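Local structure of KLLA0E08119p (Kluyveromyces lactis, 3VA7) at residues A477-A482 against L540-T545; G594-P599 against D625-N630; P273-A278 against F304-Q309. The protein probably catalyses the ATP- and biotin-dependent carboxylation of urea to urea-1-carboxylate, this chain being the carboxylase part of a longer enzyme that probably also hydrolyses the product. One frame throughout, in Å; residues are numbered along the deposited sequence.

Interaction 1. Residues A477-A482 against L540-T545; sequences AFEVLA and LFHTET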
ATOM      1  N   ALA A 477      22.322  -3.327   5.746  1.00 49.70           N
ATOM      2  CA  ALA A 477      20.984  -3.897   5.662  1.00 48.47           C
ATOM      3  C   ALA A 477      20.858  -5.347   6.177  1.00 47.86           C
ATOM      4  O   ALA A 477      21.852  -6.059   6.338  1.00 47.65           O
ATOM      5  CB  ALA A 477      20.542  -3.870   4.197  1.00 48.05           C
ATOM      6  N   PHE A 478      19.641  -5.828   6.393  1.00 46.67           N
ATOM      7  CA  PHE A 478      19.545  -7.273   6.592  1.00 46.49           C
ATOM      8  C   PHE A 478      18.804  -7.972   5.454  1.00 46.35           C
ATOM      9  O   PHE A 478      18.350  -7.327   4.549  1.00 46.90           O
ATOM     10  CB  PHE A 478      19.060  -7.644   8.016  1.00 46.14           C
ATOM     11  CG  PHE A 478      17.629  -7.305   8.306  1.00 44.14           C
ATOM     12  CD1 PHE A 478      16.614  -8.230   8.052  1.00 43.57           C
ATOM     13  CD2 PHE A 478      17.296  -6.087   8.869  1.00 43.82           C
ATOM     14  CE1 PHE A 478      15.285  -7.945   8.347  1.00 41.72           C
ATOM     15  CE2 PHE A 478      15.967  -5.780   9.176  1.00 42.70           C
ATOM     16  CZ  PHE A 478      14.963  -6.722   8.917  1.00 43.53           C
ATOM     17  N   GLU A 479      18.691  -9.284   5.482  1.00 46.81           N
ATOM     18  CA  GLU A 479      18.080  -9.998   4.376  1.00 47.21           C
ATOM     19  C   GLU A 479      17.262 -11.121   4.942  1.00 46.77           C
ATOM     20  O   GLU A 479      17.697 -11.799   5.851  1.00 46.87           O
ATOM     21  CB  GLU A 479      19.160 -10.545   3.421  1.00 47.67           C
ATOM     22  CG  GLU A 479      18.626 -11.432   2.269  1.00 49.31           C
ATOM     23  CD  GLU A 479      19.728 -12.058   1.387  1.00 51.76           C
ATOM     24  OE1 GLU A 479      19.411 -13.035   0.640  1.00 48.57           O
ATOM     25  OE2 GLU A 479      20.893 -11.564   1.452  1.00 51.10           O
ATOM     26  N   VAL A 480      16.088 -11.340   4.381  1.00 46.85           N
ATOM     27  CA  VAL A 480      15.180 -12.298   4.942  1.00 47.18           C
ATOM     28  C   VAL A 480      15.406 -13.702   4.365  1.00 48.33           C
ATOM     29  O   VAL A 480      14.924 -14.032   3.262  1.00 49.54           O
ATOM     30  CB  VAL A 480      13.730 -11.849   4.705  1.00 47.16           C
ATOM     31  CG1 VAL A 480      12.765 -12.872   5.274  1.00 46.42           C
ATOM     32  CG2 VAL A 480      13.496 -10.472   5.309  1.00 44.59           C
ATOM     33  N   LEU A 481      16.122 -14.537   5.106  1.00 48.42           N
ATOM     34  CA  LEU A 481      16.307 -15.929   4.686  1.00 48.61           C
ATOM     35  C   LEU A 481      15.035 -16.735   4.804  1.00 49.27           C
ATOM     36  O   LEU A 481      14.888 -17.728   4.099  1.00 50.36           O
ATOM     37  CB  LEU A 481      17.380 -16.626   5.523  1.00 48.66           C
ATOM     38  CG  LEU A 481      18.876 -16.559   5.192  1.00 47.12           C
ATOM     39  CD1 LEU A 481      19.223 -15.538   4.120  1.00 42.04           C
ATOM     40  CD2 LEU A 481      19.624 -16.301   6.509  1.00 45.93           C
ATOM     41  N   ALA A 482      14.149 -16.341   5.733  1.00 49.14           N
ATOM     42  CA  ALA A 482      12.814 -16.950   5.921  1.00 48.02           C
ATOM     43  C   ALA A 482      11.911 -15.891   6.603  1.00 47.98           C
ATOM     44  O   ALA A 482      12.410 -15.124   7.431  1.00 47.62           O
ATOM     45  CB  ALA A 482      12.915 -18.165   6.757  1.00 47.45           C
ATOM     46  N   LEU A 540      19.696 -12.700   7.661  1.00 45.50           N
ATOM     47  CA  LEU A 540      21.120 -12.593   7.458  1.00 46.26           C
ATOM     48  C   LEU A 540      21.514 -11.125   7.547  1.00 46.63           C
ATOM     49  O   LEU A 540      20.932 -10.273   6.904  1.00 46.64           O
ATOM     50  CB  LEU A 540      21.518 -13.186   6.101  1.00 46.56           C
ATOM     51  CG  LEU A 540      22.924 -13.007   5.476  1.00 47.64           C
ATOM     52  CD1 LEU A 540      24.036 -13.175   6.505  1.00 49.08           C
ATOM     53  CD2 LEU A 540      23.121 -14.007   4.319  1.00 47.58           C
ATOM     54  N   PHE A 541      22.502 -10.829   8.363  1.00 47.13           N
ATOM     55  CA  PHE A 541      22.897  -9.460   8.530  1.00 47.77           C
ATOM     56  C   PHE A 541      24.120  -9.171   7.675  1.00 49.06           C
ATOM     57  O   PHE A 541      25.088  -9.952   7.695  1.00 49.89           O
ATOM     58  CB  PHE A 541      23.171  -9.179   9.998  1.00 46.71           C
ATOM     59  CG  PHE A 541      21.959  -8.801  10.771  1.00 44.45           C
ATOM     60  CD1 PHE A 541      21.684  -7.464  11.047  1.00 43.96           C
ATOM     61  CD2 PHE A 541      21.089  -9.767  11.229  1.00 42.44           C
ATOM     62  CE1 PHE A 541      20.565  -7.111  11.771  1.00 43.26           C
ATOM     63  CE2 PHE A 541      19.951  -9.420  11.947  1.00 40.84           C
ATOM     64  CZ  PHE A 541      19.682  -8.110  12.211  1.00 41.21           C
ATOM     65  N   HIS A 542      24.078  -8.062   6.940  1.00 49.26           N
ATOM     66  CA  HIS A 542      25.115  -7.761   5.963  1.00 50.18           C
ATOM     67  C   HIS A 542      26.033  -6.702   6.467  1.00 50.25           C
ATOM     68  O   HIS A 542      26.956  -6.229   5.772  1.00 50.20           O
ATOM     69  CB  HIS A 542      24.488  -7.339   4.644  1.00 49.98           C
ATOM     70  CG  HIS A 542      24.045  -8.503   3.847  1.00 51.40           C
ATOM     71  ND1 HIS A 542      22.717  -8.791   3.624  1.00 51.77           N
ATOM     72  CD2 HIS A 542      24.754  -9.515   3.293  1.00 53.27           C
ATOM     73  CE1 HIS A 542      22.625  -9.903   2.918  1.00 52.62           C
ATOM     74  NE2 HIS A 542      23.847 -10.364   2.706  1.00 53.92           N
ATOM     75  N   THR A 543      25.750  -6.324   7.691  1.00 50.48           N
ATOM     76  CA  THR A 543      26.439  -5.232   8.297  1.00 51.29           C
ATOM     77  C   THR A 543      26.369  -5.463   9.818  1.00 51.43           C
ATOM     78  O   THR A 543      25.793  -6.457  10.265  1.00 51.67           O
ATOM     79  CB  THR A 543      25.785  -3.955   7.853  1.00 50.58           C
ATOM     80  OG1 THR A 543      26.538  -2.850   8.351  1.00 54.53           O
ATOM     81  CG2 THR A 543      24.369  -3.898   8.399  1.00 50.67           C
ATOM     82  N   GLU A 544      26.941  -4.573  10.613  1.00 52.00           N
ATOM     83  CA  GLU A 544      26.974  -4.800  12.063  1.00 52.75           C
ATOM     84  C   GLU A 544      26.011  -3.919  12.821  1.00 51.96           C
ATOM     85  O   GLU A 544      25.760  -2.788  12.434  1.00 52.20           O
ATOM     86  CB  GLU A 544      28.401  -4.672  12.638  1.00 53.10           C
ATOM     87  CG  GLU A 544      29.066  -3.301  12.501  1.00 57.50           C
ATOM     88  CD  GLU A 544      30.101  -3.024  13.619  1.00 65.41           C
ATOM     89  OE1 GLU A 544      30.857  -3.969  14.016  1.00 65.65           O
ATOM     90  OE2 GLU A 544      30.143  -1.858  14.112  1.00 67.42           O
ATOM     91  N   THR A 545      25.497  -4.423  13.936  1.00 51.64           N
ATOM     92  CA  THR A 545      24.538  -3.650  14.727  1.00 50.59           C
ATOM     93  C   THR A 545      24.278  -4.327  16.068  1.00 49.51           C
ATOM     94  O   THR A 545      24.875  -5.352  16.364  1.00 50.50           O
ATOM     95  CB  THR A 545      23.182  -3.458  13.920  1.00 50.86           C
ATOM     96  OG1 THR A 545      22.250  -2.636  14.651  1.00 49.98           O
ATOM     97  CG2 THR A 545      22.550  -4.801  13.564  1.00 50.39           C
TER
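Glu479 and Leu540 form a hydrogen-bonded pair between two antiparallel strands, and their reciprocal backbone bonds set the register of this contact. Glu479 N donates to Leu540 O at 2.8 Å, and Leu540 N returns a straighter bond to Glu479 O, also at 2.8 Å. Where 540-545 leaves the strand, one more rung persists: His542 N gives its hydrogen to Ala477 O at 3.1 Å. Phe478 and Phe541 between these rungs are a non-hydrogen-bonded pair.

On the face carrying the phenylalanines, the CB of Phe478 sits over the middle of the Phe541 ring, 4.0 Å from its centroid, in a CH-pi contact. With chi1 at 69°, the Phe478 ring is placed between its own backbone N and carbonyl carbon and leads away from Phe541; the two planes are within 30° of parallel but so far slid apart, with centroids at 5.6 Å, that the rings barely overlap. At the corner after the strand, Leu481 turns back on Leu540, its CD2 3.7 Å from the Leu540 CB. Beyond the strand end, the Thr543 methyl CG2 approaches Ala477 N to 3.4 Å.

On the Glu479 face the extended side chain brings its carboxylate to the edge of the His542 imidazole, the two planes being 18° apart; both the closeness of this approach and the flip of the ring are doubtful in the model.

Strand 477-480 is thus flanked by 538-541 and, across its other edge, by 626-628, within an antiparallel sheet; 540-545 lies in the carboxyltransferase region of subdomains A and B. Strand 576-582 borders 538-541, with Leu577 touching Phe541 and Ile576 touching Leu481. Leu481 and Ala482 both face Lys538, a classic beta bulge where the chain turns a corner.

Interaction 2. Residues G594-P599 against D625-N630; sequences GGIDVP and DVLFLN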
ATOM      1  N   GLY A 594      19.152   1.995  15.812  1.00 37.08           N
ATOM      2  CA  GLY A 594      19.006   2.930  14.709  1.00 38.21           C
ATOM      3  C   GLY A 594      17.715   2.765  13.906  1.00 39.54           C
ATOM      4  O   GLY A 594      17.360   3.636  13.113  1.00 40.41           O
ATOM      5  N   GLY A 595      17.022   1.645  14.084  1.00 39.45           N
ATOM      6  CA  GLY A 595      15.713   1.447  13.492  1.00 40.69           C
ATOM      7  C   GLY A 595      15.810   0.939  12.076  1.00 41.58           C
ATOM      8  O   GLY A 595      16.905   0.862  11.542  1.00 42.62           O
ATOM      9  N   ILE A 596      14.676   0.584  11.466  1.00 41.69           N
ATOM     10  CA  ILE A 596      14.668   0.061  10.090  1.00 41.47           C
ATOM     11  C   ILE A 596      14.258   1.161   9.101  1.00 42.08           C
ATOM     12  O   ILE A 596      13.386   1.974   9.416  1.00 41.85           O
ATOM     13  CB  ILE A 596      13.695  -1.120   9.948  1.00 41.13           C
ATOM     14  CG1 ILE A 596      14.083  -2.269  10.865  1.00 38.97           C
ATOM     15  CG2 ILE A 596      13.604  -1.575   8.510  1.00 40.37           C
ATOM     16  CD1 ILE A 596      12.873  -2.941  11.471  1.00 37.09           C
ATOM     17  N   ASP A 597      14.875   1.173   7.908  1.00 42.55           N
ATOM     18  CA  ASP A 597      14.733   2.309   6.971  1.00 43.09           C
ATOM     19  C   ASP A 597      13.732   2.101   5.868  1.00 41.62           C
ATOM     20  O   ASP A 597      14.008   1.491   4.815  1.00 40.73           O
ATOM     21  CB  ASP A 597      16.071   2.766   6.363  1.00 44.77           C
ATOM     22  CG  ASP A 597      16.004   4.215   5.819  1.00 50.03           C
ATOM     23  OD1 ASP A 597      15.821   5.188   6.619  1.00 53.94           O
ATOM     24  OD2 ASP A 597      16.132   4.367   4.581  1.00 54.59           O
ATOM     25  N   VAL A 598      12.570   2.691   6.109  1.00 40.60           N
ATOM     26  CA  VAL A 598      11.415   2.465   5.280  1.00 39.00           C
ATOM     27  C   VAL A 598      10.688   3.803   5.194  1.00 37.81           C
ATOM     28  O   VAL A 598      10.694   4.561   6.130  1.00 37.37           O
ATOM     29  CB  VAL A 598      10.615   1.278   5.922  1.00 39.28           C
ATOM     30  CG1 VAL A 598       9.498   1.737   6.852  1.00 38.08           C
ATOM     31  CG2 VAL A 598      10.196   0.284   4.885  1.00 38.67           C
ATOM     32  N   PRO A 599      10.106   4.130   4.042  1.00 37.59           N
ATOM     33  CA  PRO A 599       9.452   5.468   3.958  1.00 36.24           C
ATOM     34  C   PRO A 599       8.200   5.611   4.849  1.00 35.19           C
ATOM     35  O   PRO A 599       7.510   4.616   5.088  1.00 34.39           O
ATOM     36  CB  PRO A 599       9.102   5.599   2.469  1.00 35.88           C
ATOM     37  CG  PRO A 599       9.061   4.126   1.937  1.00 37.57           C
ATOM     38  CD  PRO A 599      10.071   3.371   2.766  1.00 37.74           C
ATOM     39  N   ASP A 625      13.300 -10.675   0.814  1.00 45.36           N
ATOM     40  CA  ASP A 625      13.360  -9.225   1.136  1.00 45.01           C
ATOM     41  C   ASP A 625      14.680  -8.778   1.746  1.00 44.65           C
ATOM     42  O   ASP A 625      15.376  -9.559   2.380  1.00 44.17           O
ATOM     43  CB  ASP A 625      12.228  -8.771   2.068  1.00 45.38           C
ATOM     44  CG  ASP A 625      10.855  -8.904   1.447  1.00 46.95           C
ATOM     45  OD1 ASP A 625      10.729  -8.756   0.203  1.00 46.13           O
ATOM     46  OD2 ASP A 625       9.904  -9.164   2.231  1.00 48.40           O
ATOM     47  N   VAL A 626      14.982  -7.490   1.569  1.00 45.33           N
ATOM     48  CA  VAL A 626      16.211  -6.853   2.015  1.00 44.92           C
ATOM     49  C   VAL A 626      15.923  -5.509   2.699  1.00 46.69           C
ATOM     50  O   VAL A 626      15.604  -4.516   2.037  1.00 47.57           O
ATOM     51  CB  VAL A 626      17.128  -6.596   0.804  1.00 44.96           C
ATOM     52  CG1 VAL A 626      18.249  -5.623   1.131  1.00 42.48           C
ATOM     53  CG2 VAL A 626      17.659  -7.938   0.198  1.00 43.25           C
ATOM     54  N   LEU A 627      16.103  -5.436   4.017  1.00 47.33           N
ATOM     55  CA  LEU A 627      15.784  -4.212   4.727  1.00 47.45           C
ATOM     56  C   LEU A 627      16.989  -3.452   5.194  1.00 48.13           C
ATOM     57  O   LEU A 627      17.864  -4.016   5.823  1.00 48.59           O
ATOM     58  CB  LEU A 627      14.890  -4.533   5.915  1.00 47.30           C
ATOM     59  CG  LEU A 627      13.415  -4.761   5.603  1.00 45.82           C
ATOM     60  CD1 LEU A 627      13.161  -6.146   5.014  1.00 44.11           C
ATOM     61  CD2 LEU A 627      12.662  -4.587   6.881  1.00 44.32           C
ATOM     62  N   PHE A 628      16.972  -2.155   4.928  1.00 49.01           N
ATOM     63  CA  PHE A 628      18.085  -1.256   5.149  1.00 50.32           C
ATOM     64  C   PHE A 628      18.086  -0.660   6.528  1.00 52.06           C
ATOM     65  O   PHE A 628      17.006  -0.380   7.065  1.00 52.12           O
ATOM     66  CB  PHE A 628      18.098  -0.147   4.070  1.00 50.08           C
ATOM     67  CG  PHE A 628      18.625  -0.638   2.765  1.00 49.89           C
ATOM     68  CD1 PHE A 628      17.779  -1.281   1.856  1.00 50.96           C
ATOM     69  CD2 PHE A 628      19.982  -0.578   2.491  1.00 48.28           C
ATOM     70  CE1 PHE A 628      18.277  -1.819   0.664  1.00 50.35           C
ATOM     71  CE2 PHE A 628      20.490  -1.099   1.319  1.00 48.69           C
ATOM     72  CZ  PHE A 628      19.637  -1.733   0.404  1.00 49.77           C
ATOM     73  N   LEU A 629      19.291  -0.462   7.094  1.00 53.55           N
ATOM     74  CA  LEU A 629      19.444   0.116   8.436  1.00 55.12           C
ATOM     75  C   LEU A 629      19.981   1.518   8.356  1.00 57.29           C
ATOM     76  O   LEU A 629      20.173   2.034   7.263  1.00 57.61           O
ATOM     77  CB  LEU A 629      20.379  -0.705   9.304  1.00 54.31           C
ATOM     78  CG  LEU A 629      20.152  -2.197   9.502  1.00 53.46           C
ATOM     79  CD1 LEU A 629      21.019  -2.613  10.684  1.00 52.00           C
ATOM     80  CD2 LEU A 629      18.672  -2.565   9.728  1.00 51.48           C
ATOM     81  N   ASN A 630      20.261   2.108   9.515  1.00 59.86           N
ATOM     82  CA  ASN A 630      20.658   3.498   9.618  1.00 62.73           C
ATOM     83  C   ASN A 630      22.024   3.642  10.326  1.00 65.23           C
ATOM     84  O   ASN A 630      22.102   4.221  11.422  1.00 65.61           O
ATOM     85  CB  ASN A 630      19.545   4.254  10.360  1.00 62.35           C
ATOM     86  CG  ASN A 630      19.961   5.655  10.826  1.00 64.07           C
ATOM     87  OD1 ASN A 630      20.837   6.295  10.221  1.00 67.80           O
ATOM     88  ND2 ASN A 630      19.320   6.144  11.901  1.00 62.28           N
TER
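Asp597, Ile596 and Asn630 bury the most surface where the loop 594-599, which follows strand 587-592, passes at a slant the edge strand 626-628 of an antiparallel sheet; both segments lie in the region of subdomains A and B of the carboxyltransferase domain. The touching parts run 134° apart, and the loop does not extend the sheet as a regular strand.

Asp597 gives the loop its backbone bond to the strand. Its N donates to Phe628 O at 2.8 Å, and its CB lies 3.4 Å from the same oxygen. With CG anti to the backbone N (chi1 -159°), the carboxylate is carried on to Ser637, where OD1 is hydrogen-bonded to the hydroxyl OG.

Ile596 supplies the apolar part through its branch methyl. CG2 meets the Leu627 methyl CD2 at 3.6 Å, the two side chains slanting across one another. The end of Leu627 bends toward the loop to make this contact, and the same leucine also packs on Val489 of strand 488-490.

Asn630 closes the far end of the contact, beside two glycines, Gly594 and Gly595, that both have positive phi. Gly594 N is hydrogen-bonded to Asn523 OD1. The Asn630 side chain approaches Gly594 O with its CB at 3.6 Å, and its amide ND2 gives that carbonyl oxygen a weak but fairly straight hydrogen bond of 3.4 Å.

Interaction 3. Residues P273-A278 against F304-Q309; sequences PNLPEA and FIYDEQ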
ATOM      1  N   PRO A 273      38.073  10.157 -18.981  1.00 50.10           N
ATOM      2  CA  PRO A 273      39.209  10.535 -18.149  1.00 51.44           C
ATOM      3  C   PRO A 273      40.512   9.922 -18.708  1.00 53.02           C
ATOM      4  O   PRO A 273      40.451   8.895 -19.385  1.00 52.10           O
ATOM      5  CB  PRO A 273      38.859   9.883 -16.816  1.00 51.30           C
ATOM      6  CG  PRO A 273      38.154   8.603 -17.225  1.00 49.59           C
ATOM      7  CD  PRO A 273      37.289   9.058 -18.375  1.00 49.94           C
ATOM      8  N   ASN A 274      41.657  10.556 -18.416  1.00 55.56           N
ATOM      9  CA  ASN A 274      43.010  10.001 -18.693  1.00 57.69           C
ATOM     10  C   ASN A 274      43.187   9.569 -20.124  1.00 58.64           C
ATOM     11  O   ASN A 274      43.569   8.417 -20.410  1.00 57.99           O
ATOM     12  CB  ASN A 274      43.351   8.812 -17.786  1.00 58.00           C
ATOM     13  CG  ASN A 274      43.384   9.183 -16.306  1.00 60.07           C
ATOM     14  OD1 ASN A 274      43.903  10.248 -15.906  1.00 59.75           O
ATOM     15  ND2 ASN A 274      42.804   8.305 -15.477  1.00 62.90           N
ATOM     16  N   LEU A 275      42.852  10.499 -21.014  1.00 60.00           N
ATOM     17  CA  LEU A 275      42.998  10.290 -22.436  1.00 61.00           C
ATOM     18  C   LEU A 275      43.580  11.551 -23.022  1.00 61.70           C
ATOM     19  O   LEU A 275      43.000  12.635 -22.885  1.00 61.52           O
ATOM     20  CB  LEU A 275      41.662   9.965 -23.077  1.00 61.06           C
ATOM     21  CG  LEU A 275      41.579   9.895 -24.597  1.00 61.42           C
ATOM     22  CD1 LEU A 275      42.034   8.548 -25.097  1.00 60.39           C
ATOM     23  CD2 LEU A 275      40.133  10.138 -24.984  1.00 61.41           C
ATOM     24  N   PRO A 276      44.756  11.413 -23.653  1.00 62.54           N
ATOM     25  CA  PRO A 276      45.423  12.557 -24.285  1.00 62.97           C
ATOM     26  C   PRO A 276      44.762  12.948 -25.606  1.00 63.57           C
ATOM     27  O   PRO A 276      44.329  12.081 -26.386  1.00 63.38           O
ATOM     28  CB  PRO A 276      46.845  12.050 -24.523  1.00 63.10           C
ATOM     29  CG  PRO A 276      46.916  10.656 -23.814  1.00 62.42           C
ATOM     30  CD  PRO A 276      45.539  10.165 -23.754  1.00 61.96           C
ATOM     31  N   GLU A 277      44.671  14.257 -25.821  1.00 64.30           N
ATOM     32  CA  GLU A 277      44.297  14.846 -27.116  1.00 65.24           C
ATOM     33  C   GLU A 277      44.835  14.131 -28.387  1.00 65.36           C
ATOM     34  O   GLU A 277      44.063  13.871 -29.315  1.00 66.01           O
ATOM     35  CB  GLU A 277      44.702  16.311 -27.147  1.00 64.84           C
ATOM     36  CG  GLU A 277      43.841  17.179 -26.302  1.00 68.39           C
ATOM     37  CD  GLU A 277      42.475  17.485 -26.949  1.00 74.15           C
ATOM     38  OE1 GLU A 277      42.316  17.330 -28.201  1.00 73.69           O
ATOM     39  OE2 GLU A 277      41.562  17.904 -26.185  1.00 76.08           O
ATOM     40  N   ALA A 278      46.140  13.851 -28.455  1.00 65.28           N
ATOM     41  CA  ALA A 278      46.693  13.081 -29.584  1.00 65.07           C
ATOM     42  C   ALA A 278      45.791  11.877 -29.940  1.00 64.53           C
ATOM     43  O   ALA A 278      45.476  11.621 -31.129  1.00 64.75           O
ATOM     44  CB  ALA A 278      48.162  12.610 -29.302  1.00 64.88           C
ATOM     45  N   PHE A 304      35.346   1.844 -29.257  1.00 50.10           N
ATOM     46  CA  PHE A 304      36.712   1.364 -29.227  1.00 51.87           C
ATOM     47  C   PHE A 304      37.069   0.748 -27.853  1.00 53.89           C
ATOM     48  O   PHE A 304      36.512   1.127 -26.824  1.00 53.77           O
ATOM     49  CB  PHE A 304      37.654   2.529 -29.438  1.00 51.40           C
ATOM     50  CG  PHE A 304      37.405   3.303 -30.678  1.00 51.26           C
ATOM     51  CD1 PHE A 304      37.778   2.784 -31.937  1.00 51.68           C
ATOM     52  CD2 PHE A 304      36.866   4.583 -30.602  1.00 49.98           C
ATOM     53  CE1 PHE A 304      37.592   3.525 -33.103  1.00 49.35           C
ATOM     54  CE2 PHE A 304      36.660   5.342 -31.764  1.00 49.50           C
ATOM     55  CZ  PHE A 304      37.026   4.815 -33.016  1.00 50.33           C
ATOM     56  N   ILE A 305      38.001  -0.202 -27.869  1.00 56.74           N
ATOM     57  CA  ILE A 305      38.741  -0.662 -26.701  1.00 58.79           C
ATOM     58  C   ILE A 305      39.929   0.275 -26.542  1.00 60.45           C
ATOM     59  O   ILE A 305      40.503   0.721 -27.553  1.00 60.62           O
ATOM     60  CB  ILE A 305      39.245  -2.069 -26.960  1.00 58.85           C
ATOM     61  CG1 ILE A 305      38.084  -2.904 -27.542  1.00 59.80           C
ATOM     62  CG2 ILE A 305      39.839  -2.670 -25.684  1.00 59.77           C
ATOM     63  CD1 ILE A 305      38.298  -4.426 -27.664  1.00 59.26           C
ATOM     64  N   TYR A 306      40.285   0.599 -25.299  1.00 62.05           N
ATOM     65  CA  TYR A 306      41.405   1.519 -25.034  1.00 64.27           C
ATOM     66  C   TYR A 306      42.376   1.002 -23.953  1.00 66.48           C
ATOM     67  O   TYR A 306      41.970   0.749 -22.804  1.00 66.94           O
ATOM     68  CB  TYR A 306      40.886   2.909 -24.649  1.00 63.81           C
ATOM     69  CG  TYR A 306      41.938   3.975 -24.361  1.00 62.89           C
ATOM     70  CD1 TYR A 306      42.926   4.274 -25.295  1.00 63.77           C
ATOM     71  CD2 TYR A 306      41.906   4.729 -23.181  1.00 61.78           C
ATOM     72  CE1 TYR A 306      43.892   5.276 -25.059  1.00 64.42           C
ATOM     73  CE2 TYR A 306      42.870   5.740 -22.925  1.00 62.12           C
ATOM     74  CZ  TYR A 306      43.866   6.002 -23.876  1.00 63.61           C
ATOM     75  OH  TYR A 306      44.831   6.984 -23.692  1.00 62.17           O
ATOM     76  N   ASP A 307      43.651   0.837 -24.331  1.00 68.40           N
ATOM     77  CA  ASP A 307      44.706   0.506 -23.379  1.00 69.74           C
ATOM     78  C   ASP A 307      45.287   1.812 -22.881  1.00 70.40           C
ATOM     79  O   ASP A 307      46.045   2.487 -23.595  1.00 70.46           O
ATOM     80  CB  ASP A 307      45.791  -0.358 -24.023  1.00 70.11           C
ATOM     81  CG  ASP A 307      46.608  -1.142 -22.993  1.00 71.88           C
ATOM     82  OD1 ASP A 307      47.103  -0.550 -21.991  1.00 73.81           O
ATOM     83  OD2 ASP A 307      46.753  -2.367 -23.196  1.00 72.51           O
ATOM     84  N   GLU A 308      44.900   2.166 -21.659  1.00 71.39           N
ATOM     85  CA  GLU A 308      45.276   3.432 -21.019  1.00 72.31           C
ATOM     86  C   GLU A 308      46.796   3.577 -20.918  1.00 73.11           C
ATOM     87  O   GLU A 308      47.365   4.643 -21.216  1.00 72.45           O
ATOM     88  CB  GLU A 308      44.652   3.473 -19.626  1.00 72.19           C
ATOM     89  CG  GLU A 308      44.848   4.769 -18.863  1.00 72.52           C
ATOM     90  CD  GLU A 308      43.954   4.840 -17.639  1.00 73.94           C
ATOM     91  OE1 GLU A 308      43.260   3.834 -17.327  1.00 74.33           O
ATOM     92  OE2 GLU A 308      43.938   5.903 -16.992  1.00 74.03           O
ATOM     93  N   GLN A 309      47.420   2.475 -20.494  1.00 74.37           N
ATOM     94  CA  GLN A 309      48.863   2.369 -20.318  1.00 75.83           C
ATOM     95  C   GLN A 309      49.610   2.485 -21.662  1.00 76.15           C
ATOM     96  O   GLN A 309      50.443   3.388 -21.848  1.00 75.82           O
ATOM     97  CB  GLN A 309      49.205   1.043 -19.624  1.00 76.18           C
ATOM     98  CG  GLN A 309      49.128   1.057 -18.099  1.00 77.22           C
ATOM     99  CD  GLN A 309      50.132   0.081 -17.468  1.00 79.22           C
ATOM    100  OE1 GLN A 309      50.614  -0.843 -18.133  1.00 78.53           O
ATOM    101  NE2 GLN A 309      50.459   0.294 -16.185  1.00 79.74           N
TER
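A surface contact between the turn leading into helix 277-293 and the end of strand 299-307, in the ATP-grasp part of the biotin carboxylase region, is built round Tyr306 and the Leu275 side chain that covers its ring. The Leu275 methyl CD1 makes a CH-pi contact over one face, 3.8 Å from the ring centroid and set toward the rim, where CZ is its nearest ring atom. On the opposite face lies the CA of Glu308, so the ring is sandwiched between the turn and its own strand's continuation. Asn274 O comes in at the ring edge, in its plane, 3.7 Å from CE2.

Tyr306 has its CG anti to the backbone N (chi1 -179°), which directs the ring toward the turn and its hydroxyl to a hydrogen bond with Asp311 OD2. Farther out, Asn274 ND2 lies 3.1 Å from Glu308 OE2, and Arg235 stands near both residues, making a weak hydrogen bond to Asn274 O and a long, weak ion pair with Glu308. Pro276, at the N-cap of the helix, completes the contact by placing its CD 3.3 Å from Tyr306 OH.

How the interactions relate
Interactions 1 and 2 adjoin, their centres 10 Å apart, because strands 477-480 and 626-628 are neighbours in the same sheet. Probable hydrogen bonds join them directly, Phe478 N to Leu627 O at 2.6 Å and Val480 N to Asp625 O at 2.8 Å, and strand 477-480, next to the edge of the sheet, lies between 538-541 and the edge strand 626-628. Interaction 3 is remote, in the biotin carboxylase region, its nearest atoms about 30 Å from interaction 1 and about 27 Å from interaction 2. None of the three segment pairs contains a residue of the biotin, urea or sodium sites; the biotin-bearing Lys1202 and the urea-binding Tyr1044 belong to other parts of the chain.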